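Local coordinates for protein alpha-galactosidase (Lactobacillus brevis, PDB 3MI6) that probably hydrolyses terminal, non-reducing alpha-D-galactose residues from alpha-galactosides such as galactose oligosaccharides, galactomannans and galactolipids, at residues 112-117 with 131-136; 147-152 with 162-167; 177-182 with 291-296; 181-186 with 271-276. All blocks are in the same frame, centred on the assembly; numbering follows the deposited sequence.

How the interactions relate
The four contacts sit on two antiparallel sheets of the beta-rich region before the catalytic barrel. Interactions 1 and 2, centres about 10 Å apart, follow one another along the chain and across one sheet: strand 132-140 neighbours strand 146-154, which forms a hairpin with strand 159-167. Interactions 3 and 4 come later, both starting from strand 174-186 and sharing Ser181 and Ser182. Interaction 3 (centre about 8 Å from interaction 2) joins that strand to 290-301, the neighbour of 159-167 in the first sheet; interaction 4, about 10 Å from interaction 3 between centres, pairs it with 270-274. A Lys114–Glu295 salt bridge ties interactions 1 and 3. All hold the beta-rich part together, away from the predicted catalytic residues.

Interaction 1: 112-117 with 131-136; sequences TGKQRL and AQTLVV
Two peptide carbonyls, those of Gly113 and Ala131, are the flat groups that meet partners here. The hydroxyl of Thr133 lies in the plane of the Gly113 carbonyl, on a lone pair, with OG1 2.8 Å from Gly113 O. The Ala131 carbonyl is approached over a face instead: Gly113 N donates from 53° above its plane, 2.9 Å from Ala131 O. Both polar backbone atoms of Gly113 are therefore engaged by the segment 131-136. In Thr133 the hydroxyl stands beside the backbone N and anti to the carbonyl carbon (chi1 -47°), and this turns OG1 toward Gly113. Lys114 adds a methylene contact, its side chain slanting past that of Thr133 with CD 3.6 Å from Thr133 OG1. The amine continues away from the strand, where NZ donates to Gln115 O at 3.2 Å, forms a salt bridge with Glu295 and bonds to Thr123 O.

The contact lies where strand 103-112, an outermost strand of its sheet within this chain, leaves strand 132-140. Thr112 and Gln132 form a non-hydrogen-bonded antiparallel pair, their CA atoms 4.6 Å apart. Beyond it Gly113 takes a positive phi of 69°, a conformation that suits glycine, and the chain departs from strand geometry. Gly113 O lies 3.5 Å from Thr133 N at a poor angle, and Thr133 has its backbone hydrogen bond with Leu111. At this end of the sheet a side-chain hydroxyl thus supplies the donor for the glycine carbonyl in place of a backbone N-H.

Interaction 2: 147-152 with 162-167; sequences LDLNYS and KSAKFT
Strands 147-152 and 162-167 form the arms of a beta hairpin, running antiparallel at 166° with axes 4.6 Å apart. Two hydrogen-bonded pairs, Asp148 with Lys165 and Asn150 with Ser163, alternate with the non-hydrogen-bonded pairs of Leu147, Leu149 and Tyr151. Asp148 N bonds Lys165 O at 2.7 Å, whereas the bond from Ser163 N to Asn150 O is weak.

On the face of Asp148 and Asn150 the contact is polar. The amide of Asn150 reaches across the strands, and ND2 donates to Ser163 OG at 2.7 Å, nearly in the amide plane and close to straight. Asp148 and Lys165 touch through their CB atoms, but their charged ends stay apart; Asp148 OD1 turns to Ser137 OG on the preceding strand.

The other face is mainly hydrophobic. Tyr151 and Lys162 lie side by side, Tyr151 CE2 3.9 Å from Lys162 CE, and their polar ends go elsewhere, Tyr151 OH to Glu76 and Lys162 NZ to Tyr21 OH. Ala164 CB touches two leucines, 4.1 Å from Leu149 CD2 and 4.2 Å from Leu147 CD1. Leu147, its CG anti to the backbone N (chi1 179°), lies side by side with Phe166, and its CD1 branch makes a CH-pi contact: Leu147 CD1 stands 3.6 Å from the centroid of the Phe166 ring, only 6° off its normal.

Interaction 3: 177-182 with 291-296; sequences NRALSS and FQTPEA
Ser181 and Thr293 both donate their hydroxyls to one backbone oxygen. Ser181 OG lies 2.7 Å from Pro294 O, tilted 31° from the carbonyl plane, and Thr293 OG1 reaches Pro294 O at 3.1 Å from the opposite face. The carbonyl of the buried Pro294 is thus gripped from both sides of its plane. Thr293 turns OG1 between its backbone N and carbonyl carbon (chi1 76°), while its methyl, anti to the carbonyl carbon, takes the other branch, CG2 lying 3.5 Å from Ala179 O and 3.6 Å from Leu180 O.

Small apolar groups close the two ends. Ala179 CB approaches the Phe291 ring obliquely, 3.6 Å from CE2, and Ala296 CB meets Ser182 CB at 3.5 Å.

The next shell holds Thr293 in place. Its OG1 also accepts from Ala164 N of strand 159-167, and Gln292 NE2 bonds Thr293 O at 2.9 Å, on a lone pair in the carbonyl plane. An alanine in place of Thr293 would probably leave Ala164 N without its acceptor and Pro294 O with one donor fewer, and open a gap beside Ala179 O and Leu180 O. The ring of Phe291 also meets that of Trp283, their planes at about 45°.

Ser181 marks a corner where strand 174-186 turns, and with Ser182 it forms a classic beta bulge facing Thr274. The contact links this strand's sheet to the one containing 290-301, and such layering of antiparallel sheets is consistent with the galactose mutarotase-like clan of the family 36 N-terminal domain.

Interaction 4: 181-186 with 271-276; sequences SSQLDL and RILTGI
Asp185 and Arg271 form a side-on salt bridge across the non-hydrogen-bonded pair that they make. Arg271 NE donates to Asp185 OD1 at 2.8 Å and Arg271 NH2 to Asp185 OD2 at 3.0 Å. Both oxygens use syn lone pairs, and the two flat groups are 21° from coplanar. Gln183 lies over one guanidinium face; its OE1 accepts from Ala78 N, and NE2 bonds weakly to Asp185 OD2. Further partners are Ala75 N for Asp185 OD2, Gln87 O for Arg271 NH1 and Asp84 for Arg271 NH2. A leucine in place of Arg271 would probably leave the buried Asp185 without its two-point partner, a long, weak ion pair to Arg86 remaining, and cost Asp84 its salt bridge to this arginine.

The backbones pair antiparallel, as in the 2.8 Å bond from Ile272 N to Leu184 O. At the bulge Thr274 O accepts from Ser181 N at 2.9 Å and, weakly, from Ser182 N. One water bonds the hydroxyls of Ser182 and Thr274 and donates to Ile272 O at 2.9 Å. Another donates to Ser181 OG, whose own proton goes to Pro294 O, and accepts from Ile276 N at 2.9 Å.

Charge pairing on the Arg271 face and bridging waters near the bulge thus satisfy polar groups within a buried sheet.

Interaction 1: 112-117 with 131-136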
loop_
_atom_site.group_PDB
_atom_site.type_symbol
_atom_site.label_atom_id
_atom_site.label_comp_id
_atom_site.label_asym_id
_atom_site.label_seq_id
_atom_site.Cartn_x
_atom_site.Cartn_y
_atom_site.Cartn_z
ATOM N N THR D 112 16.038 46.075 -5.015
ATOM C CA THR D 112 16.321 45.669 -3.659
ATOM C C THR D 112 15.038 45.711 -2.848
ATOM O O THR D 112 14.160 46.555 -3.073
ATOM C CB THR D 112 17.393 46.558 -3.024
ATOM O OG1 THR D 112 18.687 46.089 -3.425
ATOM C CG2 THR D 112 17.295 46.522 -1.498
ATOM N N GLY D 113 14.928 44.774 -1.912
ATOM C CA GLY D 113 13.734 44.639 -1.103
ATOM C C GLY D 113 12.567 44.157 -1.939
ATOM O O GLY D 113 12.734 43.395 -2.893
ATOM N N LYS D 114 11.382 44.631 -1.586
ATOM C CA LYS D 114 10.163 44.190 -2.227
ATOM C C LYS D 114 9.053 45.170 -1.837
ATOM O O LYS D 114 8.836 45.432 -0.657
ATOM C CB LYS D 114 9.851 42.747 -1.786
ATOM C CG LYS D 114 8.472 42.201 -2.171
ATOM C CD LYS D 114 8.323 42.018 -3.673
ATOM C CE LYS D 114 7.086 41.199 -4.036
ATOM N NZ LYS D 114 5.829 41.897 -3.737
ATOM N N GLN D 115 8.374 45.740 -2.827
ATOM C CA GLN D 115 7.302 46.682 -2.547
ATOM C C GLN D 115 5.953 45.994 -2.649
ATOM O O GLN D 115 5.771 45.081 -3.456
ATOM C CB GLN D 115 7.342 47.838 -3.549
ATOM C CG GLN D 115 8.709 48.485 -3.717
ATOM C CD GLN D 115 8.874 49.724 -2.851
ATOM O OE1 GLN D 115 8.330 50.788 -3.163
ATOM N NE2 GLN D 115 9.630 49.595 -1.758
ATOM N N ARG D 116 4.997 46.453 -1.849
ATOM C CA ARG D 116 3.615 46.013 -2.005
ATOM C C ARG D 116 3.134 46.146 -3.458
ATOM O O ARG D 116 3.722 46.878 -4.263
ATOM C CB ARG D 116 2.692 46.801 -1.078
ATOM C CG ARG D 116 2.703 46.336 0.369
ATOM C CD ARG D 116 2.240 47.448 1.298
ATOM N NE ARG D 116 2.364 47.094 2.712
ATOM C CZ ARG D 116 3.507 47.065 3.394
ATOM N NH1 ARG D 116 4.660 47.353 2.801
ATOM N NH2 ARG D 116 3.486 46.735 4.674
ATOM N N LEU D 117 2.076 45.417 -3.795
ATOM C CA LEU D 117 1.393 45.623 -5.054
ATOM C C LEU D 117 0.362 46.731 -4.850
ATOM O O LEU D 117 -0.090 46.978 -3.731
ATOM C CB LEU D 117 0.731 44.339 -5.524
ATOM C CG LEU D 117 1.708 43.262 -5.978
ATOM C CD1 LEU D 117 0.987 41.948 -6.343
ATOM C CD2 LEU D 117 2.548 43.778 -7.130
ATOM N N ALA D 131 15.920 40.820 1.116
ATOM C CA ALA D 131 15.100 40.416 -0.027
ATOM C C ALA D 131 15.512 41.144 -1.294
ATOM O O ALA D 131 16.130 42.199 -1.246
ATOM C CB ALA D 131 13.618 40.615 0.247
ATOM N N GLN D 132 15.164 40.563 -2.432
ATOM C CA GLN D 132 15.500 41.121 -3.729
ATOM C C GLN D 132 14.350 40.835 -4.694
ATOM O O GLN D 132 13.704 39.799 -4.597
ATOM C CB GLN D 132 16.788 40.485 -4.268
ATOM C CG GLN D 132 18.023 40.618 -3.381
ATOM C CD GLN D 132 19.306 40.205 -4.101
ATOM O OE1 GLN D 132 20.052 41.051 -4.586
ATOM N NE2 GLN D 132 19.560 38.901 -4.182
ATOM N N THR D 133 14.081 41.748 -5.621
ATOM C CA THR D 133 13.072 41.480 -6.634
ATOM C C THR D 133 13.729 41.510 -8.001
ATOM O O THR D 133 14.399 42.474 -8.345
ATOM C CB THR D 133 11.897 42.491 -6.597
ATOM O OG1 THR D 133 11.437 42.665 -5.259
ATOM C CG2 THR D 133 10.741 42.006 -7.445
ATOM N N LEU D 134 13.540 40.434 -8.757
ATOM C CA LEU D 134 14.040 40.293 -10.117
ATOM C C LEU D 134 12.843 40.413 -11.043
ATOM O O LEU D 134 11.852 39.711 -10.853
ATOM C CB LEU D 134 14.680 38.916 -10.293
ATOM C CG LEU D 134 15.161 38.541 -11.700
ATOM C CD1 LEU D 134 16.392 39.336 -12.089
ATOM C CD2 LEU D 134 15.448 37.064 -11.829
ATOM N N VAL D 135 12.913 41.307 -12.027
ATOM C CA VAL D 135 11.827 41.462 -12.990
ATOM C C VAL D 135 12.308 41.119 -14.387
ATOM O O VAL D 135 13.180 41.783 -14.921
ATOM C CB VAL D 135 11.276 42.889 -13.023
ATOM C CG1 VAL D 135 10.078 42.962 -13.961
ATOM C CG2 VAL D 135 10.905 43.351 -11.643
ATOM N N VAL D 136 11.727 40.094 -14.990
ATOM C CA VAL D 136 12.217 39.616 -16.271
ATOM C C VAL D 136 11.190 39.864 -17.363
ATOM O O VAL D 136 10.207 39.132 -17.476
ATOM C CB VAL D 136 12.570 38.113 -16.211
ATOM C CG1 VAL D 136 13.001 37.611 -17.570
ATOM C CG2 VAL D 136 13.660 37.876 -15.203
#

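Interaction 2: 147-152 with 162-167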
loop_
_atom_site.group_PDB
_atom_site.type_symbol
_atom_site.label_atom_id
_atom_site.label_comp_id
_atom_site.label_asym_id
_atom_site.label_seq_id
_atom_site.Cartn_x
_atom_site.Cartn_y
_atom_site.Cartn_z
ATOM N N LEU D 147 5.172 41.309 -21.101
ATOM C CA LEU D 147 4.967 40.494 -19.915
ATOM C C LEU D 147 6.108 40.654 -18.928
ATOM O O LEU D 147 7.267 40.406 -19.261
ATOM C CB LEU D 147 4.877 39.031 -20.318
ATOM C CG LEU D 147 4.697 38.077 -19.147
ATOM C CD1 LEU D 147 3.449 38.454 -18.360
ATOM C CD2 LEU D 147 4.619 36.650 -19.646
ATOM N N ASP D 148 5.792 41.070 -17.712
ATOM C CA ASP D 148 6.792 41.064 -16.657
ATOM C C ASP D 148 6.645 39.824 -15.766
ATOM O O ASP D 148 5.573 39.571 -15.204
ATOM C CB ASP D 148 6.714 42.347 -15.832
ATOM C CG ASP D 148 7.178 43.566 -16.615
ATOM O OD1 ASP D 148 7.733 43.342 -17.718
ATOM O OD2 ASP D 148 6.996 44.727 -16.142
ATOM N N LEU D 149 7.718 39.039 -15.672
ATOM C CA LEU D 149 7.799 37.914 -14.741
ATOM C C LEU D 149 8.569 38.329 -13.480
ATOM O O LEU D 149 9.749 38.662 -13.529
ATOM C CB LEU D 149 8.457 36.694 -15.393
ATOM C CG LEU D 149 7.645 35.999 -16.481
ATOM C CD1 LEU D 149 8.207 34.628 -16.829
ATOM C CD2 LEU D 149 6.220 35.860 -16.028
ATOM N N ASN D 150 7.886 38.309 -12.348
ATOM C CA ASN D 150 8.496 38.737 -11.109
ATOM C C ASN D 150 8.920 37.568 -10.241
ATOM O O ASN D 150 8.309 36.487 -10.264
ATOM C CB ASN D 150 7.532 39.642 -10.361
ATOM C CG ASN D 150 6.941 40.702 -11.259
ATOM O OD1 ASN D 150 7.663 41.477 -11.870
ATOM N ND2 ASN D 150 5.624 40.728 -11.359
ATOM N N TYR D 151 9.987 37.802 -9.489
ATOM C CA TYR D 151 10.613 36.792 -8.666
ATOM C C TYR D 151 11.258 37.556 -7.542
ATOM O O TYR D 151 12.268 38.208 -7.754
ATOM C CB TYR D 151 11.740 36.120 -9.433
ATOM C CG TYR D 151 11.352 35.275 -10.628
ATOM C CD1 TYR D 151 11.240 35.831 -11.897
ATOM C CD2 TYR D 151 11.153 33.905 -10.501
ATOM C CE1 TYR D 151 10.911 35.048 -13.005
ATOM C CE2 TYR D 151 10.818 33.118 -11.590
ATOM C CZ TYR D 151 10.705 33.686 -12.841
ATOM O OH TYR D 151 10.377 32.893 -13.919
ATOM N N SER D 152 10.692 37.502 -6.348
ATOM C CA SER D 152 11.369 38.071 -5.189
ATOM C C SER D 152 11.951 36.982 -4.288
ATOM O O SER D 152 11.231 36.109 -3.815
ATOM C CB SER D 152 10.410 38.942 -4.400
ATOM O OG SER D 152 9.715 39.797 -5.275
ATOM N N LYS D 162 6.442 34.680 -6.520
ATOM C CA LYS D 162 6.329 34.901 -7.961
ATOM C C LYS D 162 5.043 35.595 -8.349
ATOM O O LYS D 162 4.027 35.443 -7.677
ATOM C CB LYS D 162 6.444 33.574 -8.715
ATOM C CG LYS D 162 7.822 32.934 -8.626
ATOM C CD LYS D 162 7.826 31.533 -9.186
ATOM C CE LYS D 162 7.405 31.500 -10.626
ATOM N NZ LYS D 162 7.561 30.124 -11.126
ATOM N N SER D 163 5.101 36.379 -9.425
ATOM C CA SER D 163 3.890 36.899 -10.063
ATOM C C SER D 163 4.109 37.191 -11.541
ATOM O O SER D 163 5.188 36.954 -12.080
ATOM C CB SER D 163 3.366 38.152 -9.361
ATOM O OG SER D 163 4.133 39.295 -9.698
ATOM N N ALA D 164 3.070 37.709 -12.189
ATOM C CA ALA D 164 3.160 38.115 -13.581
ATOM C C ALA D 164 2.367 39.390 -13.765
ATOM O O ALA D 164 1.337 39.582 -13.122
ATOM C CB ALA D 164 2.636 37.014 -14.497
ATOM N N LYS D 165 2.869 40.274 -14.623
ATOM C CA LYS D 165 2.189 41.523 -14.960
ATOM C C LYS D 165 2.196 41.673 -16.453
ATOM O O LYS D 165 3.258 41.653 -17.070
ATOM C CB LYS D 165 2.917 42.711 -14.355
ATOM C CG LYS D 165 2.249 44.034 -14.624
ATOM C CD LYS D 165 3.122 45.177 -14.137
ATOM C CE LYS D 165 2.296 46.303 -13.530
ATOM N NZ LYS D 165 3.126 47.516 -13.269
ATOM N N PHE D 166 1.016 41.814 -17.037
ATOM C CA PHE D 166 0.871 41.930 -18.485
ATOM C C PHE D 166 0.705 43.394 -18.874
ATOM O O PHE D 166 -0.045 44.129 -18.232
ATOM C CB PHE D 166 -0.364 41.155 -18.951
ATOM C CG PHE D 166 -0.233 39.660 -18.851
ATOM C CD1 PHE D 166 -0.218 39.030 -17.627
ATOM C CD2 PHE D 166 -0.158 38.878 -19.989
ATOM C CE1 PHE D 166 -0.096 37.648 -17.545
ATOM C CE2 PHE D 166 -0.042 37.499 -19.902
ATOM C CZ PHE D 166 -0.005 36.892 -18.682
ATOM N N THR D 167 1.409 43.819 -19.921
ATOM C CA THR D 167 1.254 45.178 -20.445
ATOM C C THR D 167 0.858 45.139 -21.918
ATOM O O THR D 167 1.393 44.347 -22.691
ATOM C CB THR D 167 2.545 46.030 -20.300
ATOM O OG1 THR D 167 3.189 45.756 -19.042
ATOM C CG2 THR D 167 2.208 47.524 -20.401
#

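Interaction 3: 177-182 with 291-296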
loop_
_atom_site.group_PDB
_atom_site.type_symbol
_atom_site.label_atom_id
_atom_site.label_comp_id
_atom_site.label_asym_id
_atom_site.label_seq_id
_atom_site.Cartn_x
_atom_site.Cartn_y
_atom_site.Cartn_z
ATOM N N ASN D 177 -7.175 35.014 -21.497
ATOM C CA ASN D 177 -8.067 33.911 -21.147
ATOM C C ASN D 177 -7.583 33.148 -19.914
ATOM O O ASN D 177 -8.357 32.508 -19.204
ATOM C CB ASN D 177 -8.209 32.933 -22.312
ATOM C CG ASN D 177 -8.494 33.623 -23.622
ATOM O OD1 ASN D 177 -9.627 34.003 -23.902
ATOM N ND2 ASN D 177 -7.469 33.766 -24.443
ATOM N N ARG D 178 -6.284 33.239 -19.677
ATOM C CA ARG D 178 -5.623 32.496 -18.630
ATOM C C ARG D 178 -4.393 33.280 -18.185
ATOM O O ARG D 178 -3.521 33.586 -18.998
ATOM C CB ARG D 178 -5.215 31.124 -19.169
ATOM C CG ARG D 178 -4.345 30.300 -18.262
ATOM C CD ARG D 178 -4.052 28.971 -18.936
ATOM N NE ARG D 178 -5.283 28.227 -19.149
ATOM C CZ ARG D 178 -5.512 27.012 -18.664
ATOM N NH1 ARG D 178 -4.568 26.385 -17.959
ATOM N NH2 ARG D 178 -6.684 26.425 -18.889
ATOM N N ALA D 179 -4.330 33.611 -16.899
ATOM C CA ALA D 179 -3.212 34.370 -16.358
ATOM C C ALA D 179 -2.767 33.779 -15.029
ATOM O O ALA D 179 -2.966 34.390 -13.979
ATOM C CB ALA D 179 -3.601 35.806 -16.175
ATOM N N LEU D 180 -2.168 32.588 -15.070
ATOM C CA LEU D 180 -1.681 31.962 -13.845
ATOM C C LEU D 180 -0.591 32.798 -13.189
ATOM O O LEU D 180 -0.009 33.671 -13.818
ATOM C CB LEU D 180 -1.175 30.552 -14.104
ATOM C CG LEU D 180 -2.164 29.381 -14.019
ATOM C CD1 LEU D 180 -3.524 29.824 -13.572
ATOM C CD2 LEU D 180 -2.236 28.611 -15.335
ATOM N N SER D 181 -0.322 32.521 -11.919
ATOM C CA SER D 181 0.644 33.302 -11.166
ATOM C C SER D 181 2.012 32.673 -11.134
ATOM O O SER D 181 3.005 33.369 -10.963
ATOM C CB SER D 181 0.170 33.495 -9.740
ATOM O OG SER D 181 -1.034 34.218 -9.750
ATOM N N SER D 182 2.070 31.358 -11.277
ATOM C CA SER D 182 3.333 30.654 -11.197
ATOM C C SER D 182 3.268 29.341 -11.940
ATOM O O SER D 182 2.263 28.624 -11.874
ATOM C CB SER D 182 3.700 30.384 -9.743
ATOM O OG SER D 182 4.742 29.423 -9.674
ATOM N N PHE D 291 -2.312 44.194 -16.454
ATOM C CA PHE D 291 -2.926 43.209 -15.574
ATOM C C PHE D 291 -1.896 42.548 -14.659
ATOM O O PHE D 291 -0.934 41.941 -15.138
ATOM C CB PHE D 291 -3.702 42.151 -16.370
ATOM C CG PHE D 291 -4.305 41.090 -15.508
ATOM C CD1 PHE D 291 -5.483 41.328 -14.829
ATOM C CD2 PHE D 291 -3.676 39.869 -15.347
ATOM C CE1 PHE D 291 -6.030 40.372 -14.011
ATOM C CE2 PHE D 291 -4.219 38.906 -14.532
ATOM C CZ PHE D 291 -5.402 39.157 -13.866
ATOM N N GLN D 292 -2.103 42.681 -13.348
ATOM C CA GLN D 292 -1.224 42.074 -12.325
ATOM C C GLN D 292 -1.831 40.769 -11.746
ATOM O O GLN D 292 -2.967 40.784 -11.255
ATOM C CB GLN D 292 -0.983 43.095 -11.195
ATOM C CG GLN D 292 -0.173 42.606 -10.002
ATOM C CD GLN D 292 1.251 42.211 -10.380
ATOM O OE1 GLN D 292 2.069 43.053 -10.768
ATOM N NE2 GLN D 292 1.556 40.922 -10.255
ATOM N N THR D 293 -1.103 39.650 -11.797
ATOM C CA THR D 293 -1.595 38.443 -11.108
ATOM C C THR D 293 -1.381 38.544 -9.600
ATOM O O THR D 293 -0.501 39.279 -9.143
ATOM C CB THR D 293 -0.936 37.138 -11.578
ATOM O OG1 THR D 293 0.380 37.047 -11.033
ATOM C CG2 THR D 293 -0.877 37.054 -13.082
ATOM N N PRO D 294 -2.196 37.810 -8.813
ATOM C CA PRO D 294 -1.949 37.731 -7.369
ATOM C C PRO D 294 -0.641 36.991 -7.199
ATOM O O PRO D 294 -0.237 36.290 -8.132
ATOM C CB PRO D 294 -3.099 36.866 -6.856
ATOM C CG PRO D 294 -4.094 36.817 -7.943
ATOM C CD PRO D 294 -3.351 36.992 -9.222
ATOM N N GLU D 295 0.012 37.127 -6.050
ATOM C CA GLU D 295 1.306 36.485 -5.845
ATOM C C GLU D 295 1.229 34.999 -5.474
ATOM O O GLU D 295 0.352 34.573 -4.704
ATOM C CB GLU D 295 2.111 37.256 -4.802
ATOM C CG GLU D 295 2.716 38.519 -5.361
ATOM C CD GLU D 295 3.485 39.305 -4.336
ATOM O OE1 GLU D 295 3.222 39.145 -3.123
ATOM O OE2 GLU D 295 4.358 40.094 -4.749
ATOM N N ALA D 296 2.156 34.218 -6.024
ATOM C CA ALA D 296 2.332 32.824 -5.621
ATOM C C ALA D 296 3.488 32.729 -4.637
ATOM O O ALA D 296 4.546 33.279 -4.894
ATOM C CB ALA D 296 2.603 31.957 -6.844
#

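Interaction 4: 181-186 with 271-276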
loop_
_atom_site.group_PDB
_atom_site.type_symbol
_atom_site.label_atom_id
_atom_site.label_comp_id
_atom_site.label_asym_id
_atom_site.label_seq_id
_atom_site.Cartn_x
_atom_site.Cartn_y
_atom_site.Cartn_z
ATOM N N SER D 181 -0.322 32.521 -11.919
ATOM C CA SER D 181 0.644 33.302 -11.166
ATOM C C SER D 181 2.012 32.673 -11.134
ATOM O O SER D 181 3.005 33.369 -10.963
ATOM C CB SER D 181 0.170 33.495 -9.740
ATOM O OG SER D 181 -1.034 34.218 -9.750
ATOM N N SER D 182 2.070 31.358 -11.277
ATOM C CA SER D 182 3.333 30.654 -11.197
ATOM C C SER D 182 3.268 29.341 -11.940
ATOM O O SER D 182 2.263 28.624 -11.874
ATOM C CB SER D 182 3.700 30.384 -9.743
ATOM O OG SER D 182 4.742 29.423 -9.674
ATOM N N GLN D 183 4.339 29.032 -12.660
ATOM C CA GLN D 183 4.495 27.720 -13.256
ATOM C C GLN D 183 5.803 27.163 -12.773
ATOM O O GLN D 183 6.786 27.894 -12.690
ATOM C CB GLN D 183 4.521 27.817 -14.767
ATOM C CG GLN D 183 5.072 26.599 -15.430
ATOM C CD GLN D 183 4.850 26.647 -16.915
ATOM O OE1 GLN D 183 3.839 27.167 -17.366
ATOM N NE2 GLN D 183 5.783 26.099 -17.687
ATOM N N LEU D 184 5.815 25.881 -12.424
ATOM C CA LEU D 184 7.051 25.194 -12.069
ATOM C C LEU D 184 7.123 23.866 -12.774
ATOM O O LEU D 184 6.271 23.006 -12.580
ATOM C CB LEU D 184 7.186 24.976 -10.560
ATOM C CG LEU D 184 8.399 24.086 -10.234
ATOM C CD1 LEU D 184 9.707 24.679 -10.828
ATOM C CD2 LEU D 184 8.560 23.750 -8.731
ATOM N N ASP D 185 8.149 23.691 -13.590
ATOM C CA ASP D 185 8.386 22.397 -14.193
ATOM C C ASP D 185 9.512 21.679 -13.459
ATOM O O ASP D 185 10.585 22.252 -13.250
ATOM C CB ASP D 185 8.717 22.540 -15.678
ATOM C CG ASP D 185 7.510 22.938 -16.521
ATOM O OD1 ASP D 185 6.354 22.746 -16.066
ATOM O OD2 ASP D 185 7.718 23.428 -17.653
ATOM N N LEU D 186 9.252 20.433 -13.054
ATOM C CA LEU D 186 10.264 19.586 -12.444
ATOM C C LEU D 186 10.548 18.412 -13.361
ATOM O O LEU D 186 9.690 18.019 -14.159
ATOM C CB LEU D 186 9.787 19.086 -11.092
ATOM C CG LEU D 186 9.470 20.138 -10.027
ATOM C CD1 LEU D 186 8.696 19.498 -8.870
ATOM C CD2 LEU D 186 10.735 20.828 -9.536
ATOM N N ARG D 271 4.356 19.608 -14.207
ATOM C CA ARG D 271 4.066 21.027 -14.215
ATOM C C ARG D 271 3.116 21.397 -13.072
ATOM O O ARG D 271 1.965 20.954 -13.040
ATOM C CB ARG D 271 3.480 21.443 -15.567
ATOM C CG ARG D 271 3.336 22.957 -15.757
ATOM C CD ARG D 271 3.101 23.303 -17.218
ATOM N NE ARG D 271 4.352 23.398 -17.956
ATOM C CZ ARG D 271 4.441 23.482 -19.281
ATOM N NH1 ARG D 271 3.346 23.469 -20.025
ATOM N NH2 ARG D 271 5.631 23.561 -19.863
ATOM N N ILE D 272 3.606 22.208 -12.136
ATOM C CA ILE D 272 2.762 22.767 -11.087
ATOM C C ILE D 272 2.332 24.193 -11.448
ATOM O O ILE D 272 3.152 25.091 -11.529
ATOM C CB ILE D 272 3.469 22.777 -9.693
ATOM C CG1 ILE D 272 3.911 21.373 -9.268
ATOM C CG2 ILE D 272 2.545 23.327 -8.623
ATOM C CD1 ILE D 272 4.975 20.734 -10.134
ATOM N N LEU D 273 1.031 24.386 -11.655
ATOM C CA LEU D 273 0.459 25.675 -12.028
ATOM C C LEU D 273 -0.334 26.187 -10.873
ATOM O O LEU D 273 -1.104 25.436 -10.323
ATOM C CB LEU D 273 -0.516 25.494 -13.191
ATOM C CG LEU D 273 0.051 25.306 -14.592
ATOM C CD1 LEU D 273 -1.058 25.270 -15.616
ATOM C CD2 LEU D 273 0.992 26.448 -14.867
ATOM N N THR D 274 -0.166 27.452 -10.501
ATOM C CA THR D 274 -1.020 28.053 -9.473
ATOM C C THR D 274 -1.382 29.524 -9.714
ATOM O O THR D 274 -0.536 30.336 -10.056
ATOM C CB THR D 274 -0.449 27.879 -8.048
ATOM O OG1 THR D 274 0.898 28.345 -8.002
ATOM C CG2 THR D 274 -0.479 26.404 -7.623
ATOM N N GLY D 275 -2.654 29.856 -9.542
ATOM C CA GLY D 275 -3.104 31.230 -9.615
ATOM C C GLY D 275 -4.617 31.296 -9.733
ATOM O O GLY D 275 -5.341 30.407 -9.273
ATOM N N ILE D 276 -5.099 32.368 -10.351
ATOM C CA ILE D 276 -6.516 32.537 -10.606
ATOM C C ILE D 276 -7.025 31.420 -11.513
ATOM O O ILE D 276 -6.434 31.115 -12.541
ATOM C CB ILE D 276 -6.778 33.887 -11.275
ATOM C CG1 ILE D 276 -6.266 35.013 -10.389
ATOM C CG2 ILE D 276 -8.254 34.061 -11.566
ATOM C CD1 ILE D 276 -6.509 36.380 -10.967
HETATM O O HOH W 1 -3.241 34.268 -11.499
HETATM O O HOH W 2 2.937 27.069 -9.422
#